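Local coordinates for protein 8-amino-8-demethylriboflavin N,N-dimethyltransferase (Streptomyces davawensis, PDB 4D7K) that transfers two methyl groups from S-adenosyl-L-methionine to 8-amino-8-demethylriboflavin, the last two steps in making the antibiotic roseoflavin, at residues F237-L250 and W257-I269. Residues are numbered along the deposited sequence; the frame is centred on the assembly and turned at random.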
loop_
_atom_site.group_PDB
_atom_site.type_symbol
_atom_site.label_atom_id
_atom_site.label_comp_id
_atom_site.label_asym_id
_atom_site.label_seq_id
_atom_site.Cartn_x
_atom_site.Cartn_y
_atom_site.Cartn_z
ATOM N N PHE A 237 -1.897 -18.897 33.959
ATOM C CA PHE A 237 -3.347 -18.711 33.900
ATOM C C PHE A 237 -4.126 -19.669 34.806
ATOM O O PHE A 237 -5.057 -19.257 35.494
ATOM C CB PHE A 237 -3.843 -18.869 32.460
ATOM C CG PHE A 237 -3.541 -17.691 31.576
ATOM C CD1 PHE A 237 -3.136 -16.484 32.117
ATOM C CD2 PHE A 237 -3.674 -17.792 30.199
ATOM C CE1 PHE A 237 -2.862 -15.400 31.302
ATOM C CE2 PHE A 237 -3.402 -16.713 29.380
ATOM C CZ PHE A 237 -2.996 -15.515 29.932
ATOM N N PHE A 238 -3.736 -20.939 34.811
ATOM C CA PHE A 238 -4.481 -21.971 35.528
ATOM C C PHE A 238 -4.315 -21.919 37.050
ATOM O O PHE A 238 -4.850 -22.768 37.762
ATOM C CB PHE A 238 -4.069 -23.355 35.023
ATOM C CG PHE A 238 -4.468 -23.624 33.601
ATOM C CD1 PHE A 238 -5.701 -24.184 33.311
ATOM C CD2 PHE A 238 -3.612 -23.319 32.557
ATOM C CE1 PHE A 238 -6.074 -24.437 32.005
ATOM C CE2 PHE A 238 -3.979 -23.568 31.246
ATOM C CZ PHE A 238 -5.212 -24.128 30.971
ATOM N N ASP A 239 -3.579 -20.930 37.544
ATOM C CA ASP A 239 -3.341 -20.814 38.978
ATOM C C ASP A 239 -3.922 -19.532 39.567
ATOM O O ASP A 239 -4.578 -19.559 40.607
ATOM C CB ASP A 239 -1.840 -20.881 39.276
ATOM C CG ASP A 239 -1.240 -22.233 38.946
ATOM O OD1 ASP A 239 -1.273 -23.128 39.817
ATOM O OD2 ASP A 239 -0.733 -22.401 37.816
ATOM N N VAL A 240 -3.681 -18.411 38.897
ATOM C CA VAL A 240 -4.037 -17.108 39.447
ATOM C C VAL A 240 -5.418 -16.619 39.011
ATOM O O VAL A 240 -5.709 -15.428 39.096
ATOM C CB VAL A 240 -2.991 -16.044 39.059
ATOM C CG1 VAL A 240 -1.640 -16.383 39.670
ATOM C CG2 VAL A 240 -2.881 -15.931 37.543
ATOM N N LEU A 241 -6.267 -17.533 38.549
ATOM C CA LEU A 241 -7.628 -17.167 38.163
ATOM C C LEU A 241 -8.432 -16.695 39.368
ATOM O O LEU A 241 -8.611 -17.440 40.329
ATOM C CB LEU A 241 -8.346 -18.342 37.496
ATOM C CG LEU A 241 -8.100 -18.577 36.007
ATOM C CD1 LEU A 241 -8.957 -19.730 35.508
ATOM C CD2 LEU A 241 -8.382 -17.319 35.213
ATOM N N PRO A 242 -8.918 -15.448 39.321
ATOM C CA PRO A 242 -9.731 -14.910 40.415
ATOM C C PRO A 242 -11.123 -15.532 40.444
ATOM O O PRO A 242 -11.634 -15.953 39.404
ATOM C CB PRO A 242 -9.800 -13.415 40.096
ATOM C CG PRO A 242 -9.653 -13.352 38.615
ATOM C CD PRO A 242 -8.708 -14.459 38.249
ATOM N N THR A 243 -11.723 -15.583 41.625
ATOM C CA THR A 243 -13.042 -16.182 41.799
ATOM C C THR A 243 -14.056 -15.145 42.282
ATOM O O THR A 243 -13.756 -14.330 43.153
ATOM C CB THR A 243 -12.989 -17.360 42.800
ATOM O OG1 THR A 243 -12.058 -18.342 42.329
ATOM C CG2 THR A 243 -14.359 -18.006 42.965
ATOM N N GLY A 244 -15.254 -15.174 41.706
ATOM C CA GLY A 244 -16.319 -14.287 42.135
ATOM C C GLY A 244 -16.535 -13.103 41.213
ATOM O O GLY A 244 -17.303 -12.194 41.528
ATOM N N CYS A 245 -15.856 -13.109 40.072
ATOM C CA CYS A 245 -16.038 -12.057 39.083
ATOM C C CYS A 245 -17.271 -12.355 38.237
ATOM O O CYS A 245 -17.550 -13.510 37.918
ATOM C CB CYS A 245 -14.794 -11.920 38.205
ATOM S SG CYS A 245 -13.310 -11.404 39.112
ATOM N N ASP A 246 -18.021 -11.315 37.889
ATOM C CA ASP A 246 -19.246 -11.503 37.123
ATOM C C ASP A 246 -19.018 -11.217 35.639
ATOM O O ASP A 246 -19.945 -11.292 34.834
ATOM C CB ASP A 246 -20.374 -10.624 37.676
ATOM C CG ASP A 246 -19.987 -9.163 37.769
ATOM O OD1 ASP A 246 -18.783 -8.873 37.915
ATOM O OD2 ASP A 246 -20.889 -8.303 37.702
ATOM N N ALA A 247 -17.775 -10.904 35.285
ATOM C CA ALA A 247 -17.407 -10.711 33.888
ATOM C C ALA A 247 -15.967 -11.150 33.644
ATOM O O ALA A 247 -15.038 -10.608 34.236
ATOM C CB ALA A 247 -17.598 -9.257 33.477
ATOM N N TYR A 248 -15.795 -12.142 32.777
ATOM C CA TYR A 248 -14.473 -12.621 32.395
ATOM C C TYR A 248 -14.203 -12.292 30.935
ATOM O O TYR A 248 -15.036 -12.558 30.068
ATOM C CB TYR A 248 -14.348 -14.126 32.632
ATOM C CG TYR A 248 -14.314 -14.506 34.090
ATOM C CD1 TYR A 248 -15.478 -14.543 34.843
ATOM C CD2 TYR A 248 -13.116 -14.831 34.715
ATOM C CE1 TYR A 248 -15.449 -14.886 36.180
ATOM C CE2 TYR A 248 -13.080 -15.180 36.054
ATOM C CZ TYR A 248 -14.251 -15.206 36.780
ATOM O OH TYR A 248 -14.226 -15.552 38.112
ATOM N N VAL A 249 -13.037 -11.712 30.665
ATOM C CA VAL A 249 -12.717 -11.232 29.327
ATOM C C VAL A 249 -11.492 -11.933 28.736
ATOM O O VAL A 249 -10.426 -11.959 29.347
ATOM C CB VAL A 249 -12.477 -9.711 29.330
ATOM C CG1 VAL A 249 -12.184 -9.216 27.924
ATOM C CG2 VAL A 249 -13.680 -8.980 29.931
ATOM N N LEU A 250 -11.667 -12.507 27.548
ATOM C CA LEU A 250 -10.579 -13.150 26.812
ATOM C C LEU A 250 -10.322 -12.424 25.499
ATOM O O LEU A 250 -11.055 -12.612 24.529
ATOM C CB LEU A 250 -10.907 -14.619 26.536
ATOM C CG LEU A 250 -10.702 -15.611 27.674
ATOM C CD1 LEU A 250 -11.317 -16.949 27.310
ATOM C CD2 LEU A 250 -9.221 -15.763 27.964
ATOM N N TRP A 257 -4.038 -20.891 20.797
ATOM C CA TRP A 257 -4.148 -22.055 21.671
ATOM C C TRP A 257 -4.804 -23.216 20.934
ATOM O O TRP A 257 -5.711 -23.015 20.125
ATOM C CB TRP A 257 -4.949 -21.726 22.935
ATOM C CG TRP A 257 -4.169 -21.018 23.999
ATOM C CD1 TRP A 257 -3.259 -20.019 23.822
ATOM C CD2 TRP A 257 -4.223 -21.263 25.411
ATOM N NE1 TRP A 257 -2.748 -19.621 25.035
ATOM C CE2 TRP A 257 -3.324 -20.373 26.027
ATOM C CE3 TRP A 257 -4.948 -22.150 26.213
ATOM C CZ2 TRP A 257 -3.128 -20.341 27.405
ATOM C CZ3 TRP A 257 -4.751 -22.118 27.583
ATOM C CH2 TRP A 257 -3.851 -21.220 28.165
ATOM N N ALA A 258 -4.345 -24.430 21.214
ATOM C CA ALA A 258 -4.950 -25.621 20.633
ATOM C C ALA A 258 -6.330 -25.853 21.237
ATOM O O ALA A 258 -6.680 -25.239 22.245
ATOM C CB ALA A 258 -4.059 -26.831 20.847
ATOM N N ASP A 259 -7.112 -26.733 20.619
ATOM C CA ASP A 259 -8.441 -27.055 21.129
ATOM C C ASP A 259 -8.361 -27.660 22.523
ATOM O O ASP A 259 -9.033 -27.198 23.445
ATOM C CB ASP A 259 -9.170 -28.014 20.185
ATOM C CG ASP A 259 -9.659 -27.333 18.923
ATOM O OD1 ASP A 259 -9.776 -26.089 18.928
ATOM O OD2 ASP A 259 -9.933 -28.040 17.931
ATOM N N ALA A 260 -7.527 -28.686 22.667
ATOM C CA ALA A 260 -7.353 -29.378 23.941
ATOM C C ALA A 260 -6.894 -28.432 25.047
ATOM O O ALA A 260 -7.282 -28.583 26.204
ATOM C CB ALA A 260 -6.363 -30.526 23.785
ATOM N N ASP A 261 -6.069 -27.455 24.682
ATOM C CA ASP A 261 -5.570 -26.477 25.643
ATOM C C ASP A 261 -6.613 -25.405 25.962
ATOM O O ASP A 261 -6.775 -25.019 27.119
ATOM C CB ASP A 261 -4.291 -25.818 25.122
ATOM C CG ASP A 261 -3.142 -26.798 24.990
ATOM O OD1 ASP A 261 -2.417 -27.006 25.987
ATOM O OD2 ASP A 261 -2.961 -27.356 23.889
ATOM N N ALA A 262 -7.312 -24.930 24.933
ATOM C CA ALA A 262 -8.322 -23.886 25.105
ATOM C C ALA A 262 -9.468 -24.357 25.990
ATOM O O ALA A 262 -9.941 -23.611 26.846
ATOM C CB ALA A 262 -8.857 -23.431 23.754
ATOM N N VAL A 263 -9.908 -25.595 25.779
ATOM C CA VAL A 263 -10.998 -26.172 26.562
ATOM C C VAL A 263 -10.671 -26.180 28.056
ATOM O O VAL A 263 -11.491 -25.766 28.878
ATOM C CB VAL A 263 -11.325 -27.612 26.103
ATOM C CG1 VAL A 263 -12.242 -28.299 27.104
ATOM C CG2 VAL A 263 -11.961 -27.599 24.723
ATOM N N ARG A 264 -9.469 -26.637 28.398
ATOM C CA ARG A 264 -9.027 -26.670 29.790
ATOM C C ARG A 264 -9.125 -25.290 30.433
ATOM O O ARG A 264 -9.641 -25.150 31.542
ATOM C CB ARG A 264 -7.594 -27.200 29.891
ATOM C CG ARG A 264 -7.450 -28.666 29.504
ATOM C CD ARG A 264 -6.093 -29.236 29.897
ATOM N NE ARG A 264 -4.987 -28.618 29.171
ATOM C CZ ARG A 264 -4.074 -27.826 29.725
ATOM N NH1 ARG A 264 -4.128 -27.551 31.022
ATOM N NH2 ARG A 264 -3.103 -27.309 28.984
ATOM N N LEU A 265 -8.636 -24.275 29.725
ATOM C CA LEU A 265 -8.706 -22.895 30.197
ATOM C C LEU A 265 -10.155 -22.444 30.364
ATOM O O LEU A 265 -10.506 -21.792 31.346
ATOM C CB LEU A 265 -7.972 -21.961 29.233
ATOM C CG LEU A 265 -8.027 -20.468 29.554
ATOM C CD1 LEU A 265 -7.438 -20.187 30.928
ATOM C CD2 LEU A 265 -7.302 -19.667 28.486
ATOM N N LEU A 266 -10.993 -22.802 29.400
ATOM C CA LEU A 266 -12.401 -22.438 29.444
ATOM C C LEU A 266 -13.122 -23.128 30.603
ATOM O O LEU A 266 -14.011 -22.545 31.223
ATOM C CB LEU A 266 -13.073 -22.779 28.115
ATOM C CG LEU A 266 -12.619 -21.960 26.906
ATOM C CD1 LEU A 266 -13.070 -22.625 25.616
ATOM C CD2 LEU A 266 -13.148 -20.536 26.992
ATOM N N VAL A 267 -12.729 -24.367 30.892
ATOM C CA VAL A 267 -13.303 -25.124 32.003
ATOM C C VAL A 267 -12.918 -24.494 33.342
ATOM O O VAL A 267 -13.736 -24.412 34.261
ATOM C CB VAL A 267 -12.852 -26.610 31.975
ATOM C CG1 VAL A 267 -13.217 -27.317 33.268
ATOM C CG2 VAL A 267 -13.475 -27.336 30.793
ATOM N N ARG A 268 -11.673 -24.039 33.439
ATOM C CA ARG A 268 -11.182 -23.377 34.644
ATOM C C ARG A 268 -11.896 -22.051 34.892
ATOM O O ARG A 268 -12.184 -21.697 36.035
ATOM C CB ARG A 268 -9.673 -23.150 34.547
ATOM C CG ARG A 268 -8.843 -24.369 34.906
ATOM C CD ARG A 268 -8.884 -24.650 36.402
ATOM N NE ARG A 268 -8.293 -23.563 37.181
ATOM C CZ ARG A 268 -8.990 -22.664 37.869
ATOM N NH1 ARG A 268 -10.316 -22.720 37.887
ATOM N NH2 ARG A 268 -8.360 -21.711 38.544
ATOM N N ILE A 269 -12.176 -21.317 33.822
ATOM C CA ILE A 269 -12.948 -20.088 33.936
ATOM C C ILE A 269 -14.366 -20.421 34.389
ATOM O O ILE A 269 -14.922 -19.759 35.264
ATOM C CB ILE A 269 -12.991 -19.315 32.605
ATOM C CG1 ILE A 269 -11.584 -18.858 32.214
ATOM C CG2 ILE A 269 -13.930 -18.114 32.705
ATOM C CD1 ILE A 269 -11.512 -18.202 30.853
#
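The ring of Phe238 lies along helix 259-269, edge-on to its backbone, a fit that a flat phenyl group allows. Its CE1 comes 3.4 Å from the backbone N of Leu265, and CD1 meets CG of Arg268. Over one face lies the guanidinium of Arg264, NH1 3.6 Å from Phe238 CZ, with the two planes only 14° apart; a flat cation suits this near-parallel stacking. A salt bridge from Arg264 NH2 to Asp261 OD1 (3.1 Å) steadies that group. Phe238 CE2 approaches the edge of the Trp257 indole, whose CZ2 also lies 3.8 Å from Phe237 CD2.

Arg268 offers methylenes to a ring and a flat head to a leucine. Bends at chi2 and chi3 (-72° and -63°) fold its chain so that CD1 of Leu241 sits over one guanidinium face, toward its rim; NE stays 3.6 Å from Phe238 O, without a hydrogen bond.

Apolar contacts tie strand 247-250 to the helix in a Rossmann-like beta-alpha-beta unit. Branched Leu250 and Ile269 fill the interface with methyl groups, meeting tip to tip, CD1 to CD1 at 3.8 Å, and Ile269 CG2 makes an off-centre CH-pi contact with the Tyr248 ring.

Dispersion and guanidinium-ring stacking, rather than hydrogen bonds between the segments, join loop to helix. The contact thus relies on shape and apolar surface, and Phe237 brings it beside the predicted S-adenosyl-L-methionine site, its side chain about 5 Å from that of Asp209, another predicted site residue.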